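Local coordinates for protein collagen alpha-1(XV) chain (Homo sapiens, PDB 3N3F) that forms the trimerization domain of a multiplexin collagen of the extracellular matrix, probably bringing three chains together so that the triple helix can fold, at residues F33-R36 against W41-L44. Numbering follows the deposited sequence.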
# COMPACT_ATOMS: atom_id res chain seq x y z
N PHE A 33 1.69 1.89 8.61
CA PHE A 33 2.40 1.99 7.34
C PHE A 33 2.49 3.41 6.85
O PHE A 33 1.55 4.19 6.98
CB PHE A 33 1.71 1.12 6.29
CG PHE A 33 2.47 -0.12 5.92
CD1 PHE A 33 3.49 -0.07 4.97
CD2 PHE A 33 2.17 -1.34 6.52
CE1 PHE A 33 4.20 -1.22 4.62
CE2 PHE A 33 2.87 -2.50 6.17
CZ PHE A 33 3.89 -2.44 5.22
N PHE A 34 3.64 3.74 6.28
CA PHE A 34 3.90 5.06 5.72
C PHE A 34 4.48 4.82 4.33
O PHE A 34 4.85 3.71 3.99
CB PHE A 34 4.93 5.82 6.56
CG PHE A 34 4.36 6.43 7.80
CD1 PHE A 34 3.93 7.75 7.80
CD2 PHE A 34 4.25 5.68 8.97
CE1 PHE A 34 3.39 8.32 8.95
CE2 PHE A 34 3.71 6.24 10.12
CZ PHE A 34 3.28 7.56 10.11
N ILE A 35 4.52 5.87 3.53
CA ILE A 35 5.09 5.77 2.20
C ILE A 35 6.09 6.90 2.07
O ILE A 35 5.81 8.03 2.43
CB ILE A 35 4.02 5.93 1.10
CG1 ILE A 35 3.26 7.24 1.31
CG2 ILE A 35 3.08 4.75 1.11
CD1 ILE A 35 2.51 7.70 0.10
N ARG A 36 7.28 6.56 1.58
CA ARG A 36 8.33 7.54 1.39
C ARG A 36 8.02 8.27 0.08
O ARG A 36 7.91 7.64 -0.97
CB ARG A 36 9.68 6.82 1.27
CG ARG A 36 10.81 7.44 2.06
CD ARG A 36 10.97 8.89 1.73
NE ARG A 36 12.32 9.38 1.96
CZ ARG A 36 12.71 10.61 1.64
NH1 ARG A 36 11.84 11.44 1.08
NH2 ARG A 36 13.96 11.00 1.84
N TRP A 41 7.23 11.91 3.91
CA TRP A 41 6.45 10.69 3.98
C TRP A 41 4.98 11.06 4.07
O TRP A 41 4.63 12.21 4.32
CB TRP A 41 6.80 9.89 5.25
CG TRP A 41 8.25 9.65 5.51
CD1 TRP A 41 8.95 8.50 5.28
CD2 TRP A 41 9.17 10.56 6.13
NE1 TRP A 41 10.24 8.63 5.72
CE2 TRP A 41 10.41 9.88 6.24
CE3 TRP A 41 9.07 11.88 6.59
CZ2 TRP A 41 11.54 10.49 6.81
CZ3 TRP A 41 10.20 12.47 7.16
CH2 TRP A 41 11.42 11.78 7.26
N LYS A 42 4.13 10.06 3.87
CA LYS A 42 2.69 10.22 3.97
C LYS A 42 2.19 8.95 4.65
O LYS A 42 2.60 7.85 4.29
CB LYS A 42 2.04 10.37 2.60
CG LYS A 42 2.19 11.76 1.99
CD LYS A 42 1.42 11.87 0.68
CE LYS A 42 1.41 13.29 0.16
NZ LYS A 42 0.64 13.41 -1.11
N LYS A 43 1.32 9.10 5.63
CA LYS A 43 0.79 7.96 6.36
C LYS A 43 -0.33 7.27 5.60
O LYS A 43 -1.23 7.92 5.08
CB LYS A 43 0.27 8.41 7.73
CG LYS A 43 -0.16 7.26 8.63
CD LYS A 43 -0.46 7.73 10.04
CE LYS A 43 -0.66 6.54 10.97
NZ LYS A 43 -0.81 6.96 12.39
N LEU A 44 -0.25 5.95 5.52
CA LEU A 44 -1.27 5.17 4.84
C LEU A 44 -2.43 4.96 5.83
O LEU A 44 -2.20 4.62 6.98
CB LEU A 44 -0.71 3.82 4.42
CG LEU A 44 -0.99 3.41 2.97
CD1 LEU A 44 0.04 4.05 2.07
CD2 LEU A 44 -0.88 1.91 2.83
O HOH W 1 -0.78 3.34 9.07
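Lys43 lays its aliphatic chain over one face of the Phe34 ring, CG standing 4.0 Å from the ring centroid in a CH-pi contact offset toward the rim. With CG anti to the backbone N (chi1 -174°) and the chain extended beyond it, CB, CG and CD follow the ring from CE1 to CZ, and NZ reaches a salt bridge with Glu32. Met9 and Met12 of helix 9-13 also pack on this ring. Replacing it with an alanine is likely to leave the Lys43 methylenes without their aromatic support and open a gap beside the two methionines. On the same side of the sheet, Arg36 CG packs 3.9 Å from Trp41 CD1; the guanidinium, its plane 39° from the indole, makes a long, at most weak cation-pi contact, and NH2 is hydrogen-bonded to Ala16 O. The other side carries Ile35, whose CG1 meets Lys42 CB at 3.6 Å. Ile35 and Lys42 are a hydrogen-bonded antiparallel pair, N to O both ways, and Leu44 N donates to Phe33 O (2.9 Å), while a water bridges Phe33 N to Leu44 O. In this hairpin, 32-37/40-43, strand 23-27 borders strand 32-37, and Trp41 pairs with a strand of the second subunit, continuing the sheet across the trimer interface.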